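Local coordinates for lipid-transfer protein (Thermomonospora curvata, PDB 6OK1) that is of unknown function but is a lipid-transfer protein of the thiolase superfamily, with an N-terminal and a C-terminal thiolase-like half, at residues A[20-26]-A[110-115]; A[57-61]-A[75-79]; A[158-163]-A[262-266]; A[267-273]-A[378-384]. One frame throughout, in Å; residues are numbered along the deposited sequence.

Interaction 1 (A[20-26]-A[110-115]); sequences KNSGRSE and AFNERS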
loop_
_atom_site.group_PDB
_atom_site.type_symbol
_atom_site.label_atom_id
_atom_site.label_comp_id
_atom_site.label_asym_id
_atom_site.label_seq_id
_atom_site.Cartn_x
_atom_site.Cartn_y
_atom_site.Cartn_z
ATOM N N LYS A 20 -25.323 6.006 -5.671
ATOM C CA LYS A 20 -25.286 4.606 -6.045
ATOM C C LYS A 20 -24.901 4.421 -7.507
ATOM O O LYS A 20 -24.915 3.289 -8.002
ATOM C CB LYS A 20 -26.650 3.949 -5.788
ATOM C CG LYS A 20 -27.184 4.206 -4.390
ATOM C CD LYS A 20 -26.259 3.620 -3.329
ATOM C CE LYS A 20 -26.828 3.850 -1.923
ATOM N NZ LYS A 20 -25.894 3.449 -0.835
ATOM N N ASN A 21 -24.573 5.501 -8.196
ATOM C CA ASN A 21 -24.059 5.430 -9.556
ATOM C C ASN A 21 -23.447 6.760 -9.947
ATOM O O ASN A 21 -24.151 7.712 -10.307
ATOM C CB ASN A 21 -25.161 5.048 -10.549
ATOM C CG ASN A 21 -24.678 5.134 -12.012
ATOM O OD1 ASN A 21 -23.520 4.858 -12.305
ATOM N ND2 ASN A 21 -25.565 5.541 -12.911
ATOM N N SER A 22 -22.117 6.841 -9.857
ATOM C CA SER A 22 -21.441 8.086 -10.171
ATOM C C SER A 22 -21.456 8.358 -11.663
ATOM O O SER A 22 -21.304 9.517 -12.082
ATOM C CB SER A 22 -19.998 8.049 -9.697
ATOM O OG SER A 22 -19.216 7.249 -10.576
ATOM N N GLY A 23 -21.579 7.306 -12.467
ATOM C CA GLY A 23 -21.509 7.495 -13.901
ATOM C C GLY A 23 -20.154 7.896 -14.433
ATOM O O GLY A 23 -20.050 8.272 -15.606
ATOM N N ARG A 24 -19.096 7.826 -13.628
ATOM C CA ARG A 24 -17.780 8.243 -14.110
ATOM C C ARG A 24 -16.703 7.417 -13.405
ATOM O O ARG A 24 -16.998 6.558 -12.572
ATOM C CB ARG A 24 -17.600 9.747 -13.948
ATOM C CG ARG A 24 -17.777 10.330 -12.529
ATOM C CD ARG A 24 -18.346 11.742 -12.628
ATOM N NE ARG A 24 -18.269 12.558 -11.414
ATOM C CZ ARG A 24 -19.169 12.546 -10.427
ATOM N NH1 ARG A 24 -20.215 11.739 -10.481
ATOM N NH2 ARG A 24 -19.020 13.352 -9.382
ATOM N N SER A 25 -15.448 7.633 -13.794
ATOM C CA SER A 25 -14.366 6.775 -13.334
ATOM C C SER A 25 -13.986 7.075 -11.891
ATOM O O SER A 25 -14.191 8.178 -11.381
ATOM C CB SER A 25 -13.125 6.939 -14.207
ATOM O OG SER A 25 -12.499 8.159 -13.928
ATOM N N GLU A 26 -13.392 6.060 -11.241
ATOM C CA GLU A 26 -12.830 6.265 -9.901
ATOM C C GLU A 26 -11.783 7.368 -9.912
ATOM O O GLU A 26 -11.724 8.202 -8.995
ATOM C CB GLU A 26 -12.249 4.950 -9.372
ATOM C CG GLU A 26 -13.277 3.828 -9.319
ATOM C CD GLU A 26 -12.883 2.642 -8.451
ATOM O OE1 GLU A 26 -11.665 2.381 -8.310
ATOM O OE2 GLU A 26 -13.809 1.968 -7.921
ATOM N N ALA A 110 -11.414 7.293 -3.335
ATOM C CA ALA A 110 -12.560 7.397 -4.232
ATOM C C ALA A 110 -12.803 6.074 -4.935
ATOM O O ALA A 110 -11.858 5.393 -5.341
ATOM C CB ALA A 110 -12.351 8.511 -5.269
ATOM N N PHE A 111 -14.073 5.699 -5.072
ATOM C CA PHE A 111 -14.377 4.428 -5.708
ATOM C C PHE A 111 -15.817 4.397 -6.193
ATOM O O PHE A 111 -16.662 5.218 -5.798
ATOM C CB PHE A 111 -14.110 3.233 -4.768
ATOM C CG PHE A 111 -14.620 3.397 -3.353
ATOM C CD1 PHE A 111 -15.926 3.786 -3.080
ATOM C CD2 PHE A 111 -13.797 3.059 -2.281
ATOM C CE1 PHE A 111 -16.397 3.883 -1.761
ATOM C CE2 PHE A 111 -14.255 3.137 -0.960
ATOM C CZ PHE A 111 -15.565 3.564 -0.700
ATOM N N ASN A 112 -16.084 3.418 -7.055
ATOM C CA ASN A 112 -17.434 3.040 -7.445
ATOM C C ASN A 112 -17.769 1.677 -6.855
ATOM O O ASN A 112 -17.862 0.682 -7.559
ATOM C CB ASN A 112 -17.541 2.989 -8.959
ATOM C CG ASN A 112 -17.501 4.355 -9.576
ATOM O OD1 ASN A 112 -18.156 5.286 -9.095
ATOM N ND2 ASN A 112 -16.721 4.497 -10.642
ATOM N N GLU A 113 -17.942 1.618 -5.545
ATOM C CA GLU A 113 -18.218 0.339 -4.908
ATOM C C GLU A 113 -19.644 -0.136 -5.129
ATOM O O GLU A 113 -19.887 -1.333 -5.041
ATOM C CB GLU A 113 -17.944 0.402 -3.397
ATOM C CG GLU A 113 -16.489 0.301 -3.020
ATOM C CD GLU A 113 -16.261 -0.506 -1.765
ATOM O OE1 GLU A 113 -15.351 -1.350 -1.797
ATOM O OE2 GLU A 113 -16.975 -0.306 -0.754
ATOM N N ARG A 114 -20.590 0.766 -5.405
ATOM C CA ARG A 114 -21.952 0.322 -5.682
ATOM C C ARG A 114 -22.161 -0.060 -7.138
ATOM O O ARG A 114 -22.805 -1.073 -7.420
ATOM C CB ARG A 114 -22.955 1.406 -5.301
ATOM C CG ARG A 114 -24.413 0.873 -5.259
ATOM C CD ARG A 114 -24.569 -0.156 -4.162
ATOM N NE ARG A 114 -25.864 -0.822 -4.087
ATOM C CZ ARG A 114 -26.243 -1.845 -4.849
ATOM N NH1 ARG A 114 -25.476 -2.260 -5.848
ATOM N NH2 ARG A 114 -27.405 -2.447 -4.610
ATOM N N SER A 115 -21.597 0.717 -8.065
ATOM C CA SER A 115 -21.808 0.490 -9.486
ATOM C C SER A 115 -20.704 -0.313 -10.167
ATOM O O SER A 115 -20.916 -0.786 -11.288
ATOM C CB SER A 115 -21.963 1.824 -10.213
ATOM O OG SER A 115 -20.771 2.614 -10.169
HETATM O O HOH W 1 -20.802 4.516 -12.244
HETATM O O HOH W 2 -10.260 3.019 -5.858
#

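Interaction 2 (A[57-61]-A[75-79]); sequences DTSSE and FFSRV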
loop_
_atom_site.group_PDB
_atom_site.type_symbol
_atom_site.label_atom_id
_atom_site.label_comp_id
_atom_site.label_asym_id
_atom_site.label_seq_id
_atom_site.Cartn_x
_atom_site.Cartn_y
_atom_site.Cartn_z
ATOM N N ASP A 57 -6.746 1.674 -3.282
ATOM C CA ASP A 57 -7.204 2.727 -4.164
ATOM C C ASP A 57 -6.499 2.628 -5.513
ATOM O O ASP A 57 -5.273 2.518 -5.572
ATOM C CB ASP A 57 -6.979 4.093 -3.534
ATOM C CG ASP A 57 -7.850 5.141 -4.184
ATOM O OD1 ASP A 57 -7.532 5.527 -5.326
ATOM O OD2 ASP A 57 -8.892 5.539 -3.613
ATOM N N THR A 58 -7.292 2.610 -6.600
ATOM C CA THR A 58 -6.760 2.385 -7.939
ATOM C C THR A 58 -6.276 3.665 -8.607
ATOM O O THR A 58 -5.661 3.592 -9.675
ATOM C CB THR A 58 -7.850 1.740 -8.840
ATOM O OG1 THR A 58 -8.928 2.652 -8.999
ATOM C CG2 THR A 58 -8.378 0.417 -8.232
ATOM N N SER A 59 -6.598 4.829 -8.051
ATOM C CA SER A 59 -6.157 6.105 -8.602
ATOM C C SER A 59 -4.845 6.466 -7.933
ATOM O O SER A 59 -4.812 7.189 -6.945
ATOM C CB SER A 59 -7.213 7.173 -8.364
ATOM O OG SER A 59 -8.448 6.757 -8.924
ATOM N N SER A 60 -3.747 5.960 -8.487
ATOM C CA SER A 60 -2.454 6.165 -7.858
ATOM C C SER A 60 -2.116 7.652 -7.737
ATOM O O SER A 60 -2.608 8.505 -8.487
ATOM C CB SER A 60 -1.371 5.433 -8.649
ATOM O OG SER A 60 -1.025 6.204 -9.768
ATOM N N GLU A 61 -1.186 7.939 -6.814
ATOM C CA GLU A 61 -0.746 9.300 -6.569
ATOM C C GLU A 61 -0.300 9.967 -7.862
ATOM O O GLU A 61 -0.594 11.140 -8.091
ATOM C CB GLU A 61 0.406 9.306 -5.548
ATOM C CG GLU A 61 0.048 8.617 -4.218
ATOM C CD GLU A 61 0.459 7.175 -4.150
ATOM O OE1 GLU A 61 0.352 6.463 -5.177
ATOM O OE2 GLU A 61 0.899 6.750 -3.061
ATOM N N PHE A 75 6.191 13.313 -1.138
ATOM C CA PHE A 75 5.640 12.374 -0.166
ATOM C C PHE A 75 4.477 11.633 -0.801
ATOM O O PHE A 75 3.575 12.264 -1.378
ATOM C CB PHE A 75 5.174 13.123 1.109
ATOM C CG PHE A 75 4.705 12.217 2.206
ATOM C CD1 PHE A 75 5.593 11.374 2.858
ATOM C CD2 PHE A 75 3.392 12.241 2.620
ATOM C CE1 PHE A 75 5.175 10.564 3.876
ATOM C CE2 PHE A 75 2.972 11.404 3.651
ATOM C CZ PHE A 75 3.856 10.591 4.273
ATOM N N PHE A 76 4.518 10.298 -0.750
ATOM C CA PHE A 76 3.407 9.496 -1.257
ATOM C C PHE A 76 3.454 8.132 -0.590
ATOM O O PHE A 76 4.451 7.411 -0.710
ATOM C CB PHE A 76 3.439 9.384 -2.803
ATOM C CG PHE A 76 4.823 9.228 -3.388
ATOM C CD1 PHE A 76 5.633 10.345 -3.613
ATOM C CD2 PHE A 76 5.297 7.984 -3.731
ATOM C CE1 PHE A 76 6.910 10.202 -4.149
ATOM C CE2 PHE A 76 6.571 7.819 -4.276
ATOM C CZ PHE A 76 7.382 8.935 -4.480
ATOM N N SER A 77 2.371 7.769 0.093
ATOM C CA SER A 77 2.355 6.583 0.938
ATOM C C SER A 77 0.951 6.009 0.948
ATOM O O SER A 77 -0.026 6.679 0.578
ATOM C CB SER A 77 2.781 6.907 2.379
ATOM O OG SER A 77 1.803 7.748 2.996
ATOM N N ARG A 78 0.870 4.774 1.414
ATOM C CA ARG A 78 -0.393 4.059 1.540
ATOM C C ARG A 78 -0.494 3.450 2.923
ATOM O O ARG A 78 0.511 3.125 3.557
ATOM C CB ARG A 78 -0.542 2.927 0.538
ATOM C CG ARG A 78 -0.293 3.324 -0.896
ATOM C CD ARG A 78 -1.303 4.282 -1.430
ATOM N NE ARG A 78 -1.073 4.458 -2.859
ATOM C CZ ARG A 78 -1.745 3.858 -3.845
ATOM N NH1 ARG A 78 -2.767 3.029 -3.605
ATOM N NH2 ARG A 78 -1.425 4.141 -5.110
ATOM N N VAL A 79 -1.733 3.266 3.376
ATOM C CA VAL A 79 -2.013 2.483 4.569
ATOM C C VAL A 79 -3.008 1.404 4.177
ATOM O O VAL A 79 -3.912 1.657 3.373
ATOM C CB VAL A 79 -2.546 3.378 5.709
ATOM C CG1 VAL A 79 -2.877 2.525 6.931
ATOM C CG2 VAL A 79 -1.499 4.459 6.071
HETATM O O HOH W 3 -2.957 2.727 -6.960
HETATM O O HOH W 4 3.262 5.169 -2.186
#

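Interaction 3 (A[158-163]-A[262-266]); sequences RYMHEY and SEITG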
loop_
_atom_site.group_PDB
_atom_site.type_symbol
_atom_site.label_atom_id
_atom_site.label_comp_id
_atom_site.label_asym_id
_atom_site.label_seq_id
_atom_site.Cartn_x
_atom_site.Cartn_y
_atom_site.Cartn_z
ATOM N N ARG A 158 -20.802 -13.226 20.411
ATOM C CA ARG A 158 -20.082 -13.451 21.661
ATOM C C ARG A 158 -20.232 -12.265 22.610
ATOM O O ARG A 158 -20.318 -12.440 23.835
ATOM C CB ARG A 158 -18.608 -13.733 21.365
ATOM C CG ARG A 158 -17.794 -14.096 22.628
ATOM C CD ARG A 158 -18.076 -15.516 23.105
ATOM N NE ARG A 158 -17.512 -15.712 24.450
ATOM C CZ ARG A 158 -17.434 -16.884 25.066
ATOM N NH1 ARG A 158 -17.848 -17.993 24.463
ATOM N NH2 ARG A 158 -16.922 -16.950 26.297
ATOM N N TYR A 159 -20.281 -11.050 22.068
ATOM C CA TYR A 159 -20.496 -9.872 22.909
ATOM C C TYR A 159 -21.872 -9.931 23.580
ATOM O O TYR A 159 -22.018 -9.596 24.770
ATOM C CB TYR A 159 -20.337 -8.612 22.057
ATOM C CG TYR A 159 -20.491 -7.313 22.822
ATOM C CD1 TYR A 159 -21.741 -6.775 23.043
ATOM C CD2 TYR A 159 -19.393 -6.627 23.300
ATOM C CE1 TYR A 159 -21.899 -5.602 23.750
ATOM C CE2 TYR A 159 -19.540 -5.446 24.015
ATOM C CZ TYR A 159 -20.804 -4.942 24.239
ATOM O OH TYR A 159 -21.010 -3.758 24.932
ATOM N N MET A 160 -22.884 -10.389 22.841
ATOM C CA MET A 160 -24.213 -10.592 23.427
ATOM C C MET A 160 -24.162 -11.610 24.549
ATOM O O MET A 160 -24.788 -11.430 25.600
ATOM C CB MET A 160 -25.184 -11.084 22.366
ATOM C CG MET A 160 -25.514 -10.072 21.292
ATOM S SD MET A 160 -26.383 -10.790 19.882
ATOM C CE MET A 160 -27.964 -11.233 20.594
ATOM N N HIS A 161 -23.460 -12.713 24.316
ATOM C CA HIS A 161 -23.328 -13.757 25.332
ATOM C C HIS A 161 -22.690 -13.220 26.606
ATOM O O HIS A 161 -23.166 -13.471 27.720
ATOM C CB HIS A 161 -22.483 -14.899 24.763
ATOM C CG HIS A 161 -22.092 -15.921 25.774
ATOM N ND1 HIS A 161 -22.945 -16.921 26.184
ATOM C CD2 HIS A 161 -20.934 -16.110 26.447
ATOM C CE1 HIS A 161 -22.336 -17.670 27.087
ATOM N NE2 HIS A 161 -21.115 -17.201 27.265
ATOM N N GLU A 162 -21.580 -12.504 26.469
ATOM C CA GLU A 162 -20.843 -12.110 27.659
ATOM C C GLU A 162 -21.521 -10.980 28.414
ATOM O O GLU A 162 -21.434 -10.937 29.648
ATOM C CB GLU A 162 -19.416 -11.719 27.283
ATOM C CG GLU A 162 -18.684 -12.892 26.682
ATOM C CD GLU A 162 -17.235 -12.614 26.362
ATOM O OE1 GLU A 162 -16.779 -11.461 26.514
ATOM O OE2 GLU A 162 -16.554 -13.571 25.958
ATOM N N TYR A 163 -22.221 -10.093 27.726
ATOM C CA TYR A 163 -22.694 -8.867 28.358
ATOM C C TYR A 163 -24.206 -8.696 28.352
ATOM O O TYR A 163 -24.708 -7.711 28.910
ATOM C CB TYR A 163 -22.040 -7.670 27.665
ATOM C CG TYR A 163 -20.546 -7.631 27.825
ATOM C CD1 TYR A 163 -19.963 -7.761 29.084
ATOM C CD2 TYR A 163 -19.701 -7.482 26.725
ATOM C CE1 TYR A 163 -18.614 -7.731 29.246
ATOM C CE2 TYR A 163 -18.325 -7.437 26.888
ATOM C CZ TYR A 163 -17.789 -7.557 28.150
ATOM O OH TYR A 163 -16.429 -7.523 28.334
ATOM N N SER A 262 -7.559 -14.551 23.687
ATOM C CA SER A 262 -8.194 -15.034 24.907
ATOM C C SER A 262 -9.612 -14.495 25.030
ATOM O O SER A 262 -10.528 -15.223 25.428
ATOM C CB SER A 262 -7.348 -14.665 26.133
ATOM O OG SER A 262 -7.196 -13.258 26.270
ATOM N N GLU A 263 -9.810 -13.225 24.685
ATOM C CA GLU A 263 -11.128 -12.609 24.641
ATOM C C GLU A 263 -11.303 -11.930 23.288
ATOM O O GLU A 263 -10.366 -11.296 22.775
ATOM C CB GLU A 263 -11.321 -11.589 25.765
ATOM C CG GLU A 263 -11.453 -12.231 27.137
ATOM C CD GLU A 263 -12.247 -11.383 28.108
ATOM O OE1 GLU A 263 -13.416 -11.065 27.802
ATOM O OE2 GLU A 263 -11.703 -11.034 29.177
ATOM N N ILE A 264 -12.499 -12.065 22.714
ATOM C CA ILE A 264 -12.772 -11.553 21.373
ATOM C C ILE A 264 -13.905 -10.532 21.360
ATOM O O ILE A 264 -14.335 -10.106 20.289
ATOM C CB ILE A 264 -13.065 -12.696 20.371
ATOM C CG1 ILE A 264 -14.381 -13.419 20.680
ATOM C CG2 ILE A 264 -11.892 -13.662 20.350
ATOM C CD1 ILE A 264 -14.886 -14.336 19.561
ATOM N N THR A 265 -14.396 -10.123 22.523
ATOM C CA THR A 265 -15.556 -9.249 22.575
ATOM C C THR A 265 -15.199 -7.775 22.635
ATOM O O THR A 265 -16.081 -6.938 22.433
ATOM C CB THR A 265 -16.413 -9.579 23.784
ATOM O OG1 THR A 265 -15.586 -9.580 24.938
ATOM C CG2 THR A 265 -17.062 -10.949 23.596
ATOM N N GLY A 266 -13.949 -7.440 22.903
ATOM C CA GLY A 266 -13.484 -6.080 22.796
ATOM C C GLY A 266 -12.865 -5.835 21.433
ATOM O O GLY A 266 -13.075 -6.590 20.479
HETATM O O HOH W 5 -14.358 -13.547 24.220
HETATM O O HOH W 6 -14.971 -7.176 26.083
#

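Interaction 4 (A[267-273]-A[378-384]); sequences IPEMGLV and TGVPTSG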
loop_
_atom_site.group_PDB
_atom_site.type_symbol
_atom_site.label_atom_id
_atom_site.label_comp_id
_atom_site.label_asym_id
_atom_site.label_seq_id
_atom_site.Cartn_x
_atom_site.Cartn_y
_atom_site.Cartn_z
ATOM N N ILE A 267 -12.105 -4.750 21.341
ATOM C CA ILE A 267 -11.324 -4.455 20.137
ATOM C C ILE A 267 -9.983 -3.940 20.637
ATOM O O ILE A 267 -9.775 -2.726 20.701
ATOM C CB ILE A 267 -11.979 -3.415 19.221
ATOM C CG1 ILE A 267 -13.451 -3.721 18.939
ATOM C CG2 ILE A 267 -11.200 -3.349 17.907
ATOM C CD1 ILE A 267 -14.163 -2.564 18.291
ATOM N N PRO A 268 -9.069 -4.829 21.023
ATOM C CA PRO A 268 -7.829 -4.376 21.670
ATOM C C PRO A 268 -7.052 -3.391 20.830
ATOM O O PRO A 268 -6.398 -2.484 21.366
ATOM C CB PRO A 268 -7.047 -5.677 21.857
ATOM C CG PRO A 268 -8.049 -6.764 21.777
ATOM C CD PRO A 268 -9.192 -6.295 20.978
ATOM N N GLU A 269 -7.097 -3.557 19.510
ATOM C CA GLU A 269 -6.359 -2.643 18.654
ATOM C C GLU A 269 -6.955 -1.239 18.685
ATOM O O GLU A 269 -6.220 -0.253 18.517
ATOM C CB GLU A 269 -6.290 -3.221 17.228
ATOM C CG GLU A 269 -7.631 -3.479 16.532
ATOM C CD GLU A 269 -8.253 -4.851 16.773
ATOM O OE1 GLU A 269 -7.974 -5.495 17.813
ATOM O OE2 GLU A 269 -9.043 -5.323 15.888
ATOM N N MET A 270 -8.261 -1.107 18.945
ATOM C CA MET A 270 -8.832 0.222 19.127
ATOM C C MET A 270 -8.498 0.777 20.504
ATOM O O MET A 270 -8.317 1.990 20.641
ATOM C CB MET A 270 -10.359 0.201 18.927
ATOM C CG MET A 270 -10.991 1.593 18.785
ATOM S SD MET A 270 -10.417 2.424 17.273
ATOM C CE MET A 270 -11.344 1.540 16.002
ATOM N N GLY A 271 -8.390 -0.077 21.518
ATOM C CA GLY A 271 -7.879 0.387 22.798
ATOM C C GLY A 271 -6.486 0.972 22.672
ATOM O O GLY A 271 -6.168 1.990 23.300
ATOM N N LEU A 272 -5.645 0.351 21.842
ATOM C CA LEU A 272 -4.281 0.824 21.642
ATOM C C LEU A 272 -4.269 2.158 20.911
ATOM O O LEU A 272 -3.481 3.050 21.245
ATOM C CB LEU A 272 -3.501 -0.240 20.866
ATOM C CG LEU A 272 -2.116 0.118 20.376
ATOM C CD1 LEU A 272 -1.248 0.408 21.560
ATOM C CD2 LEU A 272 -1.577 -1.094 19.607
ATOM N N VAL A 273 -5.124 2.311 19.891
ATOM C CA VAL A 273 -5.325 3.627 19.277
ATOM C C VAL A 273 -5.709 4.658 20.323
ATOM O O VAL A 273 -5.115 5.738 20.405
ATOM C CB VAL A 273 -6.404 3.540 18.185
ATOM C CG1 VAL A 273 -6.914 4.904 17.797
ATOM C CG2 VAL A 273 -5.822 2.804 16.977
ATOM N N THR A 378 -13.256 -1.149 11.912
ATOM C CA THR A 378 -13.232 -2.072 13.030
ATOM C C THR A 378 -13.127 -3.520 12.553
ATOM O O THR A 378 -13.667 -3.908 11.502
ATOM C CB THR A 378 -14.485 -1.865 13.888
ATOM O OG1 THR A 378 -15.623 -1.832 13.032
ATOM C CG2 THR A 378 -14.418 -0.544 14.602
ATOM N N GLY A 379 -12.415 -4.325 13.343
ATOM C CA GLY A 379 -12.101 -5.685 12.981
ATOM C C GLY A 379 -10.791 -5.847 12.251
ATOM O O GLY A 379 -10.379 -6.978 11.989
ATOM N N VAL A 380 -10.131 -4.740 11.939
ATOM C CA VAL A 380 -8.884 -4.732 11.172
ATOM C C VAL A 380 -7.878 -3.876 11.932
ATOM O O VAL A 380 -8.245 -3.061 12.781
ATOM C CB VAL A 380 -9.094 -4.151 9.750
ATOM C CG1 VAL A 380 -9.796 -5.125 8.830
ATOM C CG2 VAL A 380 -9.856 -2.817 9.816
ATOM N N PRO A 381 -6.602 -3.993 11.592
ATOM C CA PRO A 381 -5.669 -2.929 11.986
ATOM C C PRO A 381 -6.291 -1.589 11.662
ATOM O O PRO A 381 -6.799 -1.370 10.551
ATOM C CB PRO A 381 -4.447 -3.206 11.118
ATOM C CG PRO A 381 -4.496 -4.637 10.848
ATOM C CD PRO A 381 -5.972 -4.991 10.731
ATOM N N THR A 382 -6.236 -0.681 12.629
ATOM C CA THR A 382 -7.101 0.476 12.590
ATOM C C THR A 382 -6.326 1.722 12.993
ATOM O O THR A 382 -5.089 1.733 13.074
ATOM C CB THR A 382 -8.361 0.189 13.436
ATOM O OG1 THR A 382 -9.338 1.209 13.210
ATOM C CG2 THR A 382 -8.073 0.073 14.929
ATOM N N SER A 383 -7.071 2.795 13.197
ATOM C CA SER A 383 -6.501 4.117 13.444
ATOM C C SER A 383 -7.561 5.032 14.035
ATOM O O SER A 383 -8.750 4.714 14.060
ATOM C CB SER A 383 -5.902 4.705 12.142
ATOM O OG SER A 383 -6.830 4.684 11.068
ATOM N N GLY A 384 -7.110 6.191 14.519
ATOM C CA GLY A 384 -8.005 7.171 15.104
ATOM C C GLY A 384 -7.376 8.540 15.061
ATOM O O GLY A 384 -6.163 8.683 14.857
HETATM O O HOH W 7 -10.348 -3.094 14.751
#

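Interaction 1 (A[20-26]-A[110-115])
N112, the last residue of strand 104-112 in the N-terminal half of this thiolase fold, points its amide at the loop 20-26, and both polar ends are used. N112 OD1 receives the hydroxyl of S22, OG to OD1 2.7 Å, with the donor tilted 27° from the carbonyl plane. N112 ND2 turns the other way and donates to R24 O at 2.8 Å, almost in line with that carbonyl. The S22 oxygen does double duty: it also accepts from the backbone nitrogen of R24 (S22 OG to R24 N, 3.1 Å), forming an ST turn, which helps hold the hydroxyl in place facing the amide.

E26, in the first turn of helix 26-40, runs antiparallel past N112, its carboxylate plane 50° from the amide plane. The chain is extended beyond CG (chi2 -163°), which carries E26 OE2 to the backbone of N112, where it accepts from N at 2.8 Å in a nearly straight bond. The other oxygen, E26 OE1, bonds T58.

At the other end the packing is aliphatic: K20 CD lies 3.8 Å from R114 CG, the two chains crossing at a slant, and K20 NZ goes on to E217 O. S115 OG, which also bonds D219, accepts from water 1 at 2.8 Å; the same water reaches N21 OD1 and G23 N.

Interaction 2 (A[57-61]-A[75-79])
The edge strand 75-79, outermost in this chain's sheet, is tied to the start of helix 61-68 by a buried, side-on salt bridge between R78 and E61. R78 NE meets E61 OE2 at 3.0 Å and R78 NH2 meets E61 OE1 at 2.9 Å, one nitrogen to each oxygen. Both oxygens lie near the guanidinium plane, yet the two flat groups stand 66° apart, and the nitrogens come in from above the carboxylate plane. A turn about CB-CG (chi2 95°) swings the E61 carboxylate toward the arginine, with E61 CG 3.8 Å from F76 CB.

Strand 50-54, helix 61-68 and strand 75-79 form a beta-alpha-beta crossover of the thiolase N-terminal half, its two strands parallel neighbours, and R78 spans from the second strand to the connection. Its NH1 donates to D57 O at 3.2 Å, on a lone pair, and also to F54 O at the end of the first strand. D57 itself makes an Asx turn, S59 N to D57 OD1 3.0 Å, while its OD2 pairs with R109. Across the edge of strand 75-79 lies the second subunit, to which the R78 backbone bonds. Water 3 joins D57 O, at 2.7 Å, to R78 NH2, at 2.8 Å.

Interaction 3 (A[158-163]-A[262-266])
T265 plugs into the last turns of helix 148-163, and nearly everything close in this contact gathers round it. Its methyl CG2 lies between the aliphatic part of R158, 3.4 Å from R158 CG, and the carboxylate of E162, while its carbonyl approaches the edge of the Y159 ring, T265 O to Y159 CD2 3.4 Å. The hydroxyl donates to E162, T265 OG1 to E162 OE1 2.7 Å, reaching the oxygen from above the carboxylate plane. With CG anti to the carbonyl carbon (chi1 -62°) and an extended chain, the E162 carboxylate reaches R158, one turn earlier, where R158 NE meets E162 OE2 at 2.8 Å in an almost straight bond within the guanidinium plane. R158 probably helps orient the carboxylate that T265 uses. E162 is modelled in two conformers, and all its contacts here are those of one.

Water does the joining on the looser side. Water 6 bridges T265 OG1 and Y163 OH, at 2.7 Å from each of the two, and water 5 links E162 OE2 to I264 N. E263 is exposed and also has an alternate conformer. A chain of another protein packs on R158 and E162, and its backbone accepts from R158 NH1. What results is a helix end, with an i to i+4 Arg-Glu salt bridge, docked onto the loop 262-266, joining the N-terminal and C-terminal halves of the thiolase fold.

Interaction 4 (A[267-273]-A[378-384])
E269 OE2 is held by water 7 at 2.8 Å, a water that also accepts from G379 N at 2.8 Å and donates to V380 O, so the carboxylate reaches the 378-384 backbone through a single water. The same oxygen accepts from Q253, and E269 OE1 pairs with R261. This is helix-on-sheet packing in the C-terminal half of the thiolase fold: helix 268-273 lies over strand 382-384 with axes 7.8 Å apart at their closest and N-to-C directions 31° apart.

Next to the water the contact turns apolar. E269 CG, placed between the backbone N and the carbonyl carbon (chi1 59°), lies 3.9 Å from T382 CG2, the two side chains crossing at about a right angle. M270 comes across T382 in the same manner. Its CG is anti to the backbone N, and bends at chi2 and chi3 bring the methyl back over the strand, M270 CE to T382 OG1 3.5 Å and to T382 CG2 3.7 Å; T378 CG2 also touches that methyl. The T382 hydroxyl is engaged by G377 O. I267, at the N-cap position, adds its CD1 against T378. Away from the helix, P381 packs on F76 of the second subunit.

V273 closes the far end: it points at the strand where G384 has only backbone, and V273 CG1 lies 3.5 Å from G384 N.

From the N terminus, the loop 20-26 after strand 8-15 meets strand 104-112 in interaction 1, closing a long loop within which interaction 2 is nested. The two touch: E26 OE1 and A110 N meet T58 OG1 and D57 OD2, so the start of helix 26-40, the end of strand 104-112 and the 50-79 crossover form one cluster. Interactions 3 and 4 then close two further long loops in series, 158-266 and 267-384. Interaction 3 brings helix 148-163 onto the loop before helix 268-281; interaction 4 begins at the next residue and seats that helix on strand 382-388. Interactions 1, 2 and 4 all reach the central sheet, and interactions 2 and 4 both touch the second subunit.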